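Local coordinates for protein citrinin polyketide synthase (Monascus purpureus, PDB 5MPT) that builds the keto-aldehyde precursor of the mycotoxin citrinin, its C-methyltransferase domain, the part described here, adding methyl groups to the polyketide, at residues L312-T317 against Q375-A380; Y359-W364 against I379-E384. One frame throughout, in Å; residues are numbered along the deposited sequence. Where two conformers were deposited one is given.

Contact 1. Residues L312-T317 against Q375-A380; sequences LLLEMT and QRLIIA. With EDO (1,2-ethanediol), chain D.
Glu315, a catalytic residue of the methyltransferase active site, lies on a strand paired antiparallel with the strand of Arg376. Their backbones bond in both directions, Glu315 N to Arg376 O and Arg376 N to Glu315 O at 3.0 Å each. Leu313 and Ile378 form the same reciprocal pair of backbone hydrogen bonds two residues away, with Leu313 N 2.7 Å from Ile378 O. The Glu315 carboxylate is turned to another partner, OE1 being hydrogen-bonded to ND1 of the catalytic His289, while Trp350 of helix 347-356 packs on Leu313, Glu315 and Ile378.

In the class I methyltransferase fold the last strand runs antiparallel to its neighbours, and 375-381 is that strand here, inserted between 309-316 and 361-364. On the face looking to helix 181-198, Gln375 lays its amide across Leu314 and Met316. A bend at chi2 (-143°) places CD, and OE1 comes 3.4 Å from Met316 CB. Met316 touches the same amide with its methyl, a turn at chi3 (-90°) bringing CE to 4.0 Å from Gln375 CD. The buried amide is satisfied at both ends: OE1 by Asn286 ND2, NE2 by Ile182 O and Asn183 OD1. Farther along, Leu377 CD2 presses on Leu314 CG at 3.8 Å, and Leu312 CD1 reaches across to Ile379 CB, 4.0 Å away. Beyond the strand end, Thr317 crosses the aliphatic part of Arg376 at about a right angle, and its O receives a 3.1 Å hydrogen bond from O2 of an ethanediol, probably from the crystallisation liquor.

Contact 2. Residues Y359-W364 against I379-E384; sequences YGHVDW and IALASE
Gly360 N donates to Leu381 O over 2.7 Å, the shortest hydrogen bond between 359-364 and 379-384. Tyr359 lies against the same oxygen, its CB 3.4 Å from Leu381 O, which approaches the rim of the ring close to its plane. The next amide, His361 N, is buried and has no partner, whereas His361 O accepts a 2.8 Å bond from Leu381 N. Asp363 and Ile379 then bond in both directions, the longer being Asp363 N to Ile379 O at 3.0 Å.

These strands form the beta hairpin that ends the methyltransferase sheet, with 361-364 as its outermost strand in this chain. On the face covered by helix 14-26, the side chains of His361 and Leu381 run alongside each other in the same direction, and Leu381 CD1 meets the edge of the imidazole at CD2, 4.0 Å away. Next to them, Asp363 CB packs on Ile379 CG2 at 3.8 Å. Asp363 OD1 is gripped twice: Trp364 N reaches it at 2.8 Å from above the carboxylate plane, and Lys25 NZ forms a salt bridge. On the other face, Ala380 CB lies obliquely against the Tyr359 ring, 3.5 Å from CD2. The phenol OH is hydrogen-bonded to Thr298 O, and the ring packs edge-to-face with that of His302.

Both contacts are built on strand 375-381: contact 1 joins it to strand 309-316, contact 2 to strand 361-364, and Ile379 and Ala380 belong to both. Their centres are about 12 Å apart. They meet directly where Trp364 of contact 2 lies against Arg376 of contact 1, Arg376 CD being 3.3 Å from Trp364 CD1. Contact 1 is the one at the catalytic site: the Glu315 side chain is about 3 Å from that of His289, and the side chain of Leu314 about 8 Å from the bound S-adenosyl-L-homocysteine. Contact 2 lies farther out, with the Ala380 side chain about 11 Å from that of Glu315 and the Tyr359 side chain about 14 Å from the ligand.

Contact 1. Residues L312-T317 against Q375-A380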
loop_
_atom_site.group_PDB
_atom_site.type_symbol
_atom_site.label_atom_id
_atom_site.label_comp_id
_atom_site.label_asym_id
_atom_site.label_seq_id
_atom_site.Cartn_x
_atom_site.Cartn_y
_atom_site.Cartn_z
ATOM N N LEU A 312 -7.059 1.926 -12.518
ATOM C CA LEU A 312 -6.437 2.951 -11.685
ATOM C C LEU A 312 -5.804 2.250 -10.495
ATOM O O LEU A 312 -6.496 1.876 -9.544
ATOM C CB LEU A 312 -7.442 4.005 -11.242
ATOM C CG LEU A 312 -6.786 5.187 -10.540
ATOM C CD1 LEU A 312 -5.903 5.986 -11.472
ATOM C CD2 LEU A 312 -7.856 6.108 -10.014
ATOM N N LEU A 313 -4.494 2.081 -10.572
ATOM C CA LEU A 313 -3.714 1.597 -9.441
ATOM C C LEU A 313 -3.371 2.732 -8.485
ATOM O O LEU A 313 -3.083 3.869 -8.893
ATOM C CB LEU A 313 -2.414 0.964 -9.922
ATOM C CG LEU A 313 -2.512 -0.282 -10.771
ATOM C CD1 LEU A 313 -1.191 -0.522 -11.467
ATOM C CD2 LEU A 313 -2.860 -1.486 -9.893
ATOM N N LEU A 314 -3.409 2.422 -7.200
ATOM C CA LEU A 314 -2.765 3.245 -6.185
ATOM C C LEU A 314 -1.718 2.329 -5.589
ATOM O O LEU A 314 -2.071 1.367 -4.904
ATOM C CB LEU A 314 -3.751 3.737 -5.127
ATOM C CG LEU A 314 -3.268 4.923 -4.280
ATOM C CD1 LEU A 314 -4.402 5.475 -3.433
ATOM C CD2 LEU A 314 -2.100 4.560 -3.389
ATOM N N GLU A 315 -0.452 2.569 -5.923
ATOM C CA GLU A 315 0.627 1.670 -5.545
ATOM C C GLU A 315 1.769 2.417 -4.903
ATOM O O GLU A 315 2.168 3.493 -5.360
ATOM C CB GLU A 315 1.163 0.908 -6.764
ATOM C CG GLU A 315 0.341 -0.280 -7.121
ATOM C CD GLU A 315 0.597 -1.447 -6.197
ATOM O OE1 GLU A 315 1.633 -1.441 -5.480
ATOM O OE2 GLU A 315 -0.252 -2.357 -6.168
ATOM N N MET A 316 2.298 1.827 -3.838
ATOM C CA MET A 316 3.521 2.317 -3.235
ATOM C C MET A 316 4.685 1.976 -4.155
ATOM O O MET A 316 4.959 0.802 -4.416
ATOM C CB MET A 316 3.702 1.690 -1.863
ATOM C CG MET A 316 4.867 2.291 -1.128
ATOM S SD MET A 316 4.902 1.906 0.630
ATOM C CE MET A 316 3.942 3.271 1.309
ATOM N N THR A 317 5.349 3.004 -4.668
ATOM C CA THR A 317 6.342 2.840 -5.715
ATOM C C THR A 317 7.766 2.949 -5.180
ATOM O O THR A 317 8.713 2.641 -5.907
ATOM C CB THR A 317 6.074 3.880 -6.818
ATOM O OG1 THR A 317 5.803 5.155 -6.211
ATOM C CG2 THR A 317 4.879 3.462 -7.640
ATOM N N GLN A 375 4.150 7.027 -3.260
ATOM C CA GLN A 375 3.047 6.342 -3.913
ATOM C C GLN A 375 2.659 7.117 -5.145
ATOM O O GLN A 375 2.907 8.316 -5.267
ATOM C CB GLN A 375 1.817 6.209 -3.018
ATOM C CG GLN A 375 2.168 5.735 -1.613
ATOM C CD GLN A 375 1.144 4.806 -1.059
ATOM O OE1 GLN A 375 0.971 3.692 -1.566
ATOM N NE2 GLN A 375 0.438 5.230 -0.043
ATOM N N ARG A 376 1.991 6.410 -6.044
ATOM C CA ARG A 376 1.478 6.998 -7.258
ATOM C C ARG A 376 0.111 6.422 -7.556
ATOM O O ARG A 376 -0.166 5.251 -7.269
ATOM C CB ARG A 376 2.396 6.735 -8.438
ATOM C CG ARG A 376 3.760 7.300 -8.277
ATOM C CD ARG A 376 4.536 7.225 -9.557
ATOM N NE ARG A 376 5.943 7.420 -9.297
ATOM C CZ ARG A 376 6.564 8.596 -9.265
ATOM N NH1 ARG A 376 5.906 9.740 -9.516
ATOM N NH2 ARG A 376 7.866 8.621 -8.965
ATOM N N LEU A 377 -0.744 7.247 -8.167
ATOM C CA LEU A 377 -1.809 6.713 -8.993
ATOM C C LEU A 377 -1.221 6.380 -10.356
ATOM O O LEU A 377 -0.529 7.193 -10.972
ATOM C CB LEU A 377 -2.968 7.686 -9.156
ATOM C CG LEU A 377 -3.744 8.142 -7.918
ATOM C CD1 LEU A 377 -4.762 9.235 -8.299
ATOM C CD2 LEU A 377 -4.394 6.962 -7.249
ATOM N N ILE A 378 -1.493 5.178 -10.818
ATOM C CA ILE A 378 -1.011 4.678 -12.098
ATOM C C ILE A 378 -2.256 4.279 -12.858
ATOM O O ILE A 378 -3.015 3.400 -12.422
ATOM C CB ILE A 378 -0.044 3.487 -11.955
ATOM C CG1 ILE A 378 1.132 3.833 -11.046
ATOM C CG2 ILE A 378 0.488 3.049 -13.317
ATOM C CD1 ILE A 378 1.967 2.601 -10.652
ATOM N N ILE A 379 -2.522 4.982 -13.940
ATOM C CA ILE A 379 -3.685 4.694 -14.771
ATOM C C ILE A 379 -3.234 3.918 -15.994
ATOM O O ILE A 379 -2.158 4.184 -16.558
ATOM C CB ILE A 379 -4.435 5.999 -15.148
ATOM C CG1 ILE A 379 -5.776 5.649 -15.783
ATOM C CG2 ILE A 379 -3.606 6.890 -16.108
ATOM C CD1 ILE A 379 -6.691 6.879 -15.941
ATOM N N ALA A 380 -4.064 2.953 -16.410
ATOM C CA ALA A 380 -3.755 2.071 -17.531
ATOM C C ALA A 380 -5.037 1.829 -18.326
ATOM O O ALA A 380 -6.002 1.256 -17.810
ATOM C CB ALA A 380 -3.139 0.773 -17.035
HETATM C C1 EDO D . 10.801 -1.547 -4.710
HETATM O O1 EDO D . 11.220 -2.056 -5.979
HETATM C C2 EDO D . 10.194 -0.174 -4.954
HETATM O O2 EDO D . 11.029 0.518 -5.890
#

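Contact 2. Residues Y359-W364 against I379-E384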
loop_
_atom_site.group_PDB
_atom_site.type_symbol
_atom_site.label_atom_id
_atom_site.label_comp_id
_atom_site.label_asym_id
_atom_site.label_seq_id
_atom_site.Cartn_x
_atom_site.Cartn_y
_atom_site.Cartn_z
ATOM N N TYR A 359 -2.406 -3.268 -22.227
ATOM C CA TYR A 359 -2.918 -1.934 -21.947
ATOM C C TYR A 359 -2.323 -0.945 -22.943
ATOM O O TYR A 359 -1.155 -1.053 -23.317
ATOM C CB TYR A 359 -2.582 -1.534 -20.515
ATOM C CG TYR A 359 -3.298 -2.318 -19.418
ATOM C CD1 TYR A 359 -2.801 -3.536 -18.956
ATOM C CD2 TYR A 359 -4.499 -1.858 -18.891
ATOM C CE1 TYR A 359 -3.462 -4.244 -17.944
ATOM C CE2 TYR A 359 -5.154 -2.544 -17.895
ATOM C CZ TYR A 359 -4.643 -3.744 -17.438
ATOM O OH TYR A 359 -5.304 -4.423 -16.447
ATOM N N GLY A 360 -3.134 0.013 -23.392
ATOM C CA GLY A 360 -2.741 0.853 -24.511
ATOM C C GLY A 360 -2.155 2.195 -24.131
ATOM O O GLY A 360 -1.512 2.859 -24.951
ATOM N N HIS A 361 -2.365 2.607 -22.888
ATOM C CA HIS A 361 -1.887 3.905 -22.426
ATOM C C HIS A 361 -1.641 3.811 -20.938
ATOM O O HIS A 361 -2.525 3.367 -20.203
ATOM C CB HIS A 361 -2.891 5.017 -22.692
ATOM C CG HIS A 361 -2.445 6.367 -22.207
ATOM N ND1 HIS A 361 -1.586 7.168 -22.926
ATOM C CD2 HIS A 361 -2.746 7.060 -21.079
ATOM C CE1 HIS A 361 -1.392 8.302 -22.276
ATOM N NE2 HIS A 361 -2.089 8.264 -21.154
ATOM N N VAL A 362 -0.458 4.234 -20.499
ATOM C CA VAL A 362 -0.097 4.232 -19.085
ATOM C C VAL A 362 0.405 5.613 -18.702
ATOM O O VAL A 362 1.239 6.195 -19.407
ATOM C CB VAL A 362 0.978 3.184 -18.756
ATOM C CG1 VAL A 362 1.308 3.221 -17.265
ATOM C CG2 VAL A 362 0.526 1.781 -19.242
ATOM N N ASP A 363 -0.081 6.119 -17.575
ATOM C CA ASP A 363 0.372 7.396 -17.028
ATOM C C ASP A 363 0.395 7.277 -15.506
ATOM O O ASP A 363 -0.158 6.332 -14.925
ATOM C CB ASP A 363 -0.537 8.534 -17.511
ATOM C CG ASP A 363 0.125 9.929 -17.421
ATOM O OD1 ASP A 363 1.267 10.052 -16.931
ATOM O OD2 ASP A 363 -0.510 10.910 -17.880
ATOM N N TRP A 364 1.055 8.226 -14.837
ATOM C CA TRP A 364 1.016 8.208 -13.376
ATOM C C TRP A 364 1.258 9.595 -12.817
ATOM O O TRP A 364 1.742 10.488 -13.511
ATOM C CB TRP A 364 2.026 7.239 -12.764
ATOM C CG TRP A 364 3.433 7.422 -13.235
ATOM C CD1 TRP A 364 4.377 8.272 -12.727
ATOM C CD2 TRP A 364 4.058 6.716 -14.302
ATOM N NE1 TRP A 364 5.548 8.148 -13.432
ATOM C CE2 TRP A 364 5.378 7.189 -14.401
ATOM C CE3 TRP A 364 3.621 5.732 -15.204
ATOM C CZ2 TRP A 364 6.268 6.708 -15.357
ATOM C CZ3 TRP A 364 4.503 5.265 -16.146
ATOM C CH2 TRP A 364 5.812 5.751 -16.213
ATOM N N ILE A 379 -2.522 4.982 -13.940
ATOM C CA ILE A 379 -3.685 4.694 -14.771
ATOM C C ILE A 379 -3.234 3.918 -15.994
ATOM O O ILE A 379 -2.158 4.184 -16.558
ATOM C CB ILE A 379 -4.435 5.999 -15.148
ATOM C CG1 ILE A 379 -5.776 5.649 -15.783
ATOM C CG2 ILE A 379 -3.606 6.890 -16.108
ATOM C CD1 ILE A 379 -6.691 6.879 -15.941
ATOM N N ALA A 380 -4.064 2.953 -16.410
ATOM C CA ALA A 380 -3.755 2.071 -17.531
ATOM C C ALA A 380 -5.037 1.829 -18.326
ATOM O O ALA A 380 -6.002 1.256 -17.810
ATOM C CB ALA A 380 -3.139 0.773 -17.035
ATOM N N LEU A 381 -5.055 2.321 -19.547
ATOM C CA LEU A 381 -6.220 2.199 -20.405
ATOM C C LEU A 381 -6.214 0.852 -21.113
ATOM O O LEU A 381 -5.173 0.379 -21.591
ATOM C CB LEU A 381 -6.245 3.330 -21.429
ATOM C CG LEU A 381 -6.782 4.683 -20.958
ATOM C CD1 LEU A 381 -6.039 5.233 -19.797
ATOM C CD2 LEU A 381 -6.760 5.670 -22.131
ATOM N N ALA A 382 -7.391 0.233 -21.170
ATOM C CA ALA A 382 -7.495 -1.080 -21.812
ATOM C C ALA A 382 -7.113 -1.047 -23.286
ATOM O O ALA A 382 -6.579 -2.043 -23.792
ATOM C CB ALA A 382 -8.903 -1.640 -21.685
ATOM N N SER A 383 -7.435 0.044 -24.000
ATOM C CA SER A 383 -7.147 0.222 -25.416
ATOM C C SER A 383 -6.279 1.457 -25.654
ATOM O O SER A 383 -6.221 2.375 -24.826
ATOM C CB SER A 383 -8.444 0.387 -26.218
ATOM O OG SER A 383 -9.404 -0.593 -25.874
ATOM N N GLU A 384 -5.623 1.497 -26.849
ATOM C CA GLU A 384 -4.695 2.573 -27.217
ATOM C C GLU A 384 -5.453 3.749 -27.839
ATOM O O GLU A 384 -6.192 3.554 -28.813
ATOM C CB GLU A 384 -3.649 2.061 -28.201
ATOM C CG GLU A 384 -2.646 3.103 -28.670
ATOM C CD GLU A 384 -1.721 2.565 -29.747
ATOM O OE1 GLU A 384 -2.024 1.489 -30.303
ATOM O OE2 GLU A 384 -0.698 3.219 -30.040
#